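Local coordinates for protein protease (Penicillium cyclopium, PDB 5Z6O) that cleaves proteins as a fungal serine protease of the subtilisin family, close to proteinase K, with a charge-relay active site and a bound calcium ion, at residues 56-61 with 94-99; 180-185 with 203-208; 197-202 with 269-274. All coordinates share one frame; numbering follows the deposited sequence.

How the contacts relate
Contacts 1 and 2 belong to the same parallel sheet, but lie at its two edges, on opposite sides of the chain's centre and about 23 Å apart between contact centres. Contact 1 is partly buried and purely protein: a bulged strand pair, an indole over a methyl group and a lysine beside an asparagine. Contact 2 is buried, and a calcium ion ties its loop end together. Contact 3 is a surface contact between two loops, held by one direct hydrogen bond and a water. It adjoins contact 2, with centres about 9 Å apart; residues 197-202 run directly into 203-208, and Lys274 pairs with Tyr206 through the backbone.

Contact 1 of 3, residues 56-61 with 94-99; sequences AEWGTN and VVAVKV
The indole of Trp58 carries the methyl of Ala96 over one face, in a CH-pi contact. Ala96 CB lies 4.1 Å from the centroid of the Trp58 six-membered ring, 28° off its normal and offset toward the rim. CG stands anti to the backbone N (chi1 -167°), and CE3 of the ring comes nearest the Ala96 methyl. Lys98 meets it obliquely, its CB 3.8 Å from Trp58 CZ2. An alanine for Trp58 would probably leave the Ala96 methyl without its ring face and Lys98 CB without its indole neighbour. Lys98 runs extended beside Asn61, Lys98 CD 3.6 Å from Asn61 ND2. Asp64 OD1 makes a salt bridge with Lys98 NZ and accepts from Asn61 ND2. Lys98 NZ also donates to Asp66 O, and Asn61 OD1 accepts from Ala63 N. On the other sheet face, Glu57 CG touches Val95 CG2 at 3.9 Å, and its carboxylate forms a salt bridge with Arg125. In the parallel backbone pairing, Ala96 O accepts from Gly59 N at 2.8 Å and Thr60 N at 3.2 Å, where the register slips by one, a beta bulge. Strands 56-61 and 93-98, with helix 73-82 between them, form a beta-alpha-beta unit at one edge of the parallel subtilase sheet.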
# COMPACT_ATOMS: atom_id res chain seq x y z
N ALA A 56 -11.31 0.40 -11.14
CA ALA A 56 -10.22 1.36 -11.23
C ALA A 56 -10.61 2.48 -12.17
O ALA A 56 -11.11 2.23 -13.28
CB ALA A 56 -8.94 0.68 -11.75
N GLU A 57 -10.34 3.71 -11.76
CA GLU A 57 -10.62 4.84 -12.63
C GLU A 57 -9.40 5.75 -12.66
O GLU A 57 -8.55 5.70 -11.76
CB GLU A 57 -11.87 5.61 -12.16
CG GLU A 57 -11.67 6.43 -10.93
CD GLU A 57 -12.99 6.98 -10.35
OE1 GLU A 57 -13.98 6.22 -10.23
OE2 GLU A 57 -13.03 8.19 -10.00
N TRP A 58 -9.28 6.54 -13.73
CA TRP A 58 -8.14 7.44 -13.89
C TRP A 58 -8.41 8.75 -13.17
O TRP A 58 -9.42 9.39 -13.44
CB TRP A 58 -7.86 7.71 -15.37
CG TRP A 58 -6.54 8.35 -15.56
CD1 TRP A 58 -6.27 9.69 -15.65
CD2 TRP A 58 -5.30 7.67 -15.68
NE1 TRP A 58 -4.91 9.88 -15.81
CE2 TRP A 58 -4.29 8.65 -15.82
CE3 TRP A 58 -4.92 6.33 -15.65
CZ2 TRP A 58 -2.95 8.32 -15.94
CZ3 TRP A 58 -3.60 6.00 -15.79
CH2 TRP A 58 -2.62 6.99 -15.92
N GLY A 59 -7.50 9.17 -12.27
CA GLY A 59 -7.66 10.39 -11.52
C GLY A 59 -6.95 11.55 -12.21
O GLY A 59 -7.63 12.43 -12.76
N THR A 60 -5.62 11.55 -12.20
CA THR A 60 -4.88 12.64 -12.83
C THR A 60 -3.48 12.17 -13.21
O THR A 60 -3.05 11.07 -12.85
CB THR A 60 -4.85 13.88 -11.90
OG1 THR A 60 -4.54 15.04 -12.67
CG2 THR A 60 -3.82 13.74 -10.75
N ASN A 61 -2.78 13.00 -13.97
CA ASN A 61 -1.45 12.68 -14.48
C ASN A 61 -0.65 13.96 -14.35
O ASN A 61 -0.91 14.92 -15.07
CB ASN A 61 -1.51 12.19 -15.95
CG ASN A 61 -0.15 11.78 -16.52
OD1 ASN A 61 0.91 12.09 -15.95
ND2 ASN A 61 -0.18 11.05 -17.64
N VAL A 94 -10.42 2.16 -6.81
CA VAL A 94 -9.01 2.50 -7.02
C VAL A 94 -8.94 3.68 -7.97
O VAL A 94 -9.62 3.68 -9.00
CB VAL A 94 -8.22 1.32 -7.61
CG1 VAL A 94 -6.78 1.72 -7.80
CG2 VAL A 94 -8.29 0.20 -6.69
N VAL A 95 -8.10 4.68 -7.65
CA VAL A 95 -7.97 5.88 -8.46
C VAL A 95 -6.49 6.05 -8.83
O VAL A 95 -5.63 6.11 -7.94
CB VAL A 95 -8.50 7.12 -7.74
CG1 VAL A 95 -8.35 8.33 -8.63
CG2 VAL A 95 -9.98 6.95 -7.40
N ALA A 96 -6.20 6.13 -10.13
CA ALA A 96 -4.82 6.28 -10.56
C ALA A 96 -4.40 7.72 -10.41
O ALA A 96 -5.04 8.62 -10.97
CB ALA A 96 -4.66 5.87 -12.03
N VAL A 97 -3.31 7.96 -9.68
CA VAL A 97 -2.70 9.28 -9.64
C VAL A 97 -1.29 9.11 -10.19
O VAL A 97 -0.37 8.67 -9.49
CB VAL A 97 -2.68 9.87 -8.22
CG1 VAL A 97 -2.04 11.26 -8.24
CG2 VAL A 97 -4.12 9.93 -7.62
N LYS A 98 -1.08 9.45 -11.46
CA LYS A 98 0.20 9.20 -12.10
C LYS A 98 1.12 10.39 -11.86
O LYS A 98 0.83 11.51 -12.31
CB LYS A 98 0.02 8.98 -13.60
CG LYS A 98 1.36 8.78 -14.30
CD LYS A 98 1.19 8.27 -15.76
CE LYS A 98 2.48 8.47 -16.49
NZ LYS A 98 2.35 7.86 -17.85
N VAL A 99 2.23 10.16 -11.14
CA VAL A 99 3.15 11.24 -10.77
C VAL A 99 4.58 10.90 -11.19
O VAL A 99 5.49 11.73 -11.07
CB VAL A 99 3.11 11.54 -9.26
CG1 VAL A 99 1.70 11.95 -8.79
CG2 VAL A 99 3.62 10.32 -8.47

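Contact 2 of 3, residues 180-185 with 203-208; sequences NVCTIA and VDLYAP. With CA (calcium ion), chain B.
Metal bonds link Val181 and Asp204. Val181 O binds the calcium ion at 2.6 Å, and both carboxylate oxygens of Asp204 bind it, OD2 at 2.4 Å. Five waters complete the eight ligands. One donates to Thr183 OG1, itself also hydrogen-bonded to Ala176 O; another accepts from Asn180 N. Hydrogen bonds continue the link. Asp204 OD2 accepts from Thr183 N on its anti lone pair at 2.8 Å, nearly straight at 172°. Asp204 CG lies anti to its carbonyl carbon (chi1 -68°), and OD2 serves both metal and backbone, which fixes the turn of the carboxylate. Asp204 N donates to Thr183 O. Farther on, Ala185 N donates to Leu205 O and Ala207 N to Ala185 O, as in parallel strands. The buried Leu205 N has no hydrogen-bond partner in the model. Apolar contacts lie on both faces. Ala185 CB sits over the Tyr206 ring, 3.8 Å from its centroid, and touches Val203 CG1. On the other, Ile184 CD1 lies 3.7 Å from Leu205 CD2, their side chains side by side. A disulfide joins Cys182 to Cys253 of helix 249-259. Strand 205-208 closes one edge of the parallel subtilase sheet, with a calcium site where its last two strands begin.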
# COMPACT_ATOMS: atom_id res chain seq x y z
N ASN A 180 2.99 11.08 11.18
CA ASN A 180 1.67 10.44 11.16
C ASN A 180 1.39 9.57 9.95
O ASN A 180 0.21 9.18 9.79
CB ASN A 180 0.55 11.49 11.23
CG ASN A 180 0.70 12.37 12.45
OD1 ASN A 180 0.83 11.86 13.57
ND2 ASN A 180 0.72 13.68 12.24
N VAL A 181 2.37 9.27 9.10
CA VAL A 181 2.15 8.32 8.01
C VAL A 181 2.37 6.93 8.55
O VAL A 181 2.88 6.77 9.66
CB VAL A 181 3.07 8.59 6.80
CG1 VAL A 181 2.80 9.95 6.20
CG2 VAL A 181 4.53 8.45 7.20
N CYS A 182 1.95 5.92 7.79
CA CYS A 182 2.10 4.54 8.22
C CYS A 182 3.23 3.98 7.36
O CYS A 182 3.06 3.79 6.15
CB CYS A 182 0.77 3.78 8.04
SG CYS A 182 0.52 2.44 9.22
N THR A 183 4.41 3.84 7.95
CA THR A 183 5.62 3.52 7.19
C THR A 183 5.91 2.02 7.28
O THR A 183 6.01 1.48 8.39
CB THR A 183 6.80 4.30 7.77
OG1 THR A 183 6.54 5.71 7.65
CG2 THR A 183 8.08 3.98 7.05
N ILE A 184 6.09 1.37 6.11
CA ILE A 184 5.97 -0.09 6.02
C ILE A 184 7.30 -0.68 5.55
O ILE A 184 7.80 -0.32 4.48
CB ILE A 184 4.83 -0.51 5.07
CG1 ILE A 184 3.54 0.27 5.33
CG2 ILE A 184 4.60 -2.01 5.16
CD1 ILE A 184 3.12 0.20 6.82
N ALA A 185 7.84 -1.62 6.32
CA ALA A 185 9.02 -2.37 5.93
C ALA A 185 8.62 -3.70 5.31
O ALA A 185 7.47 -4.14 5.41
CB ALA A 185 9.95 -2.59 7.14
N VAL A 203 9.56 2.99 11.42
CA VAL A 203 8.78 1.93 10.80
C VAL A 203 7.63 1.53 11.73
O VAL A 203 7.85 1.21 12.90
CB VAL A 203 9.68 0.74 10.45
CG1 VAL A 203 8.84 -0.49 10.05
CG2 VAL A 203 10.59 1.11 9.31
N ASP A 204 6.41 1.52 11.20
CA ASP A 204 5.26 1.16 12.00
C ASP A 204 5.04 -0.35 12.03
O ASP A 204 4.63 -0.91 13.06
CB ASP A 204 4.01 1.87 11.46
CG ASP A 204 4.08 3.38 11.67
OD1 ASP A 204 3.98 3.79 12.85
OD2 ASP A 204 4.34 4.13 10.71
N LEU A 205 5.28 -1.03 10.90
CA LEU A 205 5.16 -2.50 10.86
C LEU A 205 5.74 -3.03 9.56
O LEU A 205 6.10 -2.27 8.65
CB LEU A 205 3.70 -2.97 11.03
CG LEU A 205 2.76 -2.64 9.89
CD1 LEU A 205 1.63 -3.71 9.85
CD2 LEU A 205 2.09 -1.28 10.09
N TYR A 206 5.83 -4.35 9.48
CA TYR A 206 6.23 -5.11 8.30
C TYR A 206 5.01 -5.59 7.54
O TYR A 206 3.96 -5.86 8.13
CB TYR A 206 7.06 -6.37 8.67
CG TYR A 206 8.52 -6.07 8.99
CD1 TYR A 206 8.91 -5.54 10.24
CD2 TYR A 206 9.51 -6.29 8.02
CE1 TYR A 206 10.27 -5.23 10.51
CE2 TYR A 206 10.87 -6.00 8.27
CZ TYR A 206 11.23 -5.49 9.50
OH TYR A 206 12.57 -5.24 9.69
N ALA A 207 5.19 -5.77 6.23
CA ALA A 207 4.21 -6.47 5.42
C ALA A 207 4.97 -7.20 4.34
O ALA A 207 6.12 -6.85 4.05
CB ALA A 207 3.20 -5.49 4.80
N PRO A 208 4.35 -8.20 3.70
CA PRO A 208 5.07 -9.01 2.70
C PRO A 208 5.61 -8.15 1.59
O PRO A 208 4.89 -7.34 0.99
CB PRO A 208 3.98 -9.97 2.19
CG PRO A 208 3.13 -10.20 3.40
CD PRO A 208 3.05 -8.80 4.07
CA CA B . 4.05 6.22 11.89
O HOH W 1 4.48 8.82 12.05
O HOH W 2 5.80 6.68 10.46
O HOH W 3 1.77 6.54 12.44
O HOH W 4 6.01 5.76 12.90
O HOH W 5 4.19 6.54 14.27

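Contact 3 of 3, residues 197-202 with 269-274; sequences TNFGSV and KGTTTK
The backbones of Gly200 and Thr271 come within 4.7 Å at CA, where two loops without regular strand or helix pass each other at the surface. Segment 197-202 belongs to the connection between strands 182-187 and 205-208 of the subtilase sheet. Segment 269-274 ends at the start of strand 274-275 and contains an ST turn, in which Thr272 OG1 accepts from Lys274 N. The direct bond between the loops runs from Gly200 N to Thr271 OG1, at 2.8 Å and 152°. Thr271 has OG1 anti to its carbonyl carbon (chi1 -54°), which places the hydroxyl oxygen against the other loop. That oxygen also lies 3.3 Å from Phe199 CB. The side chains of Phe199 and Thr271 cross at about a right angle, and OG1 approaches the ring obliquely. CG2 of Thr271 lies 4.1 Å from Phe199 CB, so both branches of the threonine meet this neighbour. Beyond the two loops, Phe199 also touches Pro268. The backbone of Gly200 has phi 109°. A CB there would be jammed against the carbonyl oxygen of Phe199. Gly270 is under the same limit, set by the carbonyl oxygen of Lys269. The carbonyl O of Gly270 lies 3.6 Å from Ser201 N, a contact and not a hydrogen bond, and Ser201 CB brushes past it. Elsewhere in 197-202, the Asn198 side chain hydrogen-bonds to Ala163 O and to the backbone N of Glu166 and Gln168. A second link between the loops is made by a water, which donates to Gly200 O at 2.8 Å and accepts from Thr272 N at 3.0 Å.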
# COMPACT_ATOMS: atom_id res chain seq x y z
N THR A 197 15.44 -3.96 3.06
CA THR A 197 14.47 -3.02 3.62
C THR A 197 15.12 -1.98 4.52
O THR A 197 16.05 -2.27 5.26
CB THR A 197 13.35 -3.76 4.40
OG1 THR A 197 12.29 -2.82 4.68
CG2 THR A 197 13.85 -4.33 5.73
N ASN A 198 14.62 -0.75 4.42
CA ASN A 198 14.94 0.25 5.43
C ASN A 198 14.26 -0.14 6.73
O ASN A 198 13.33 -0.95 6.74
CB ASN A 198 14.49 1.65 4.97
CG ASN A 198 15.42 2.26 3.92
OD1 ASN A 198 16.41 1.67 3.51
ND2 ASN A 198 15.07 3.44 3.47
N PHE A 199 14.75 0.42 7.84
CA PHE A 199 14.34 -0.01 9.18
C PHE A 199 14.39 1.19 10.11
O PHE A 199 14.51 2.34 9.68
CB PHE A 199 15.26 -1.14 9.70
CG PHE A 199 16.72 -0.82 9.56
CD1 PHE A 199 17.36 -0.01 10.52
CD2 PHE A 199 17.44 -1.26 8.46
CE1 PHE A 199 18.70 0.32 10.37
CE2 PHE A 199 18.77 -0.94 8.31
CZ PHE A 199 19.40 -0.15 9.26
N GLY A 200 14.30 0.92 11.41
CA GLY A 200 14.44 1.96 12.41
C GLY A 200 13.12 2.27 13.07
O GLY A 200 12.08 1.68 12.78
N SER A 201 13.17 3.26 13.95
CA SER A 201 12.05 3.52 14.83
C SER A 201 10.88 4.17 14.10
O SER A 201 9.78 4.20 14.65
CB SER A 201 12.50 4.41 15.99
OG SER A 201 12.87 5.70 15.51
N VAL A 202 11.08 4.72 12.90
CA VAL A 202 9.91 5.29 12.22
C VAL A 202 9.07 4.23 11.54
O VAL A 202 7.96 4.54 11.10
CB VAL A 202 10.26 6.34 11.14
CG1 VAL A 202 10.95 7.50 11.77
CG2 VAL A 202 11.11 5.75 10.02
N LYS A 269 17.97 -3.90 14.97
CA LYS A 269 17.75 -3.39 16.33
C LYS A 269 17.07 -2.03 16.27
O LYS A 269 17.32 -1.22 15.37
CB LYS A 269 19.08 -3.27 17.10
CG LYS A 269 19.94 -2.09 16.68
CD LYS A 269 20.56 -1.40 17.90
CE LYS A 269 21.59 -0.34 17.48
NZ LYS A 269 22.73 -0.93 16.70
N GLY A 270 16.18 -1.80 17.23
CA GLY A 270 15.41 -0.58 17.23
C GLY A 270 14.23 -0.59 16.28
O GLY A 270 13.58 0.45 16.13
N THR A 271 13.94 -1.74 15.64
CA THR A 271 12.85 -1.87 14.66
C THR A 271 11.79 -2.83 15.20
O THR A 271 12.12 -3.87 15.80
CB THR A 271 13.38 -2.38 13.31
OG1 THR A 271 14.43 -1.52 12.87
CG2 THR A 271 12.29 -2.38 12.22
N THR A 272 10.53 -2.45 15.04
CA THR A 272 9.42 -3.33 15.41
C THR A 272 9.52 -4.67 14.71
O THR A 272 10.09 -4.78 13.62
CB THR A 272 8.08 -2.68 15.05
OG1 THR A 272 7.03 -3.53 15.52
CG2 THR A 272 7.93 -2.53 13.54
N THR A 273 8.99 -5.71 15.34
CA THR A 273 8.91 -7.00 14.70
C THR A 273 7.47 -7.38 14.37
O THR A 273 7.21 -8.55 14.09
CB THR A 273 9.56 -8.07 15.57
OG1 THR A 273 8.83 -8.19 16.78
CG2 THR A 273 10.95 -7.64 15.92
N LYS A 274 6.56 -6.40 14.34
CA LYS A 274 5.15 -6.63 14.05
C LYS A 274 4.92 -6.83 12.57
O LYS A 274 5.52 -6.15 11.74
CB LYS A 274 4.30 -5.45 14.54
CG LYS A 274 4.01 -5.60 16.06
CD LYS A 274 3.08 -4.53 16.59
CE LYS A 274 2.58 -4.90 18.02
NZ LYS A 274 1.12 -5.30 18.09
O HOH W 6 10.08 0.41 14.29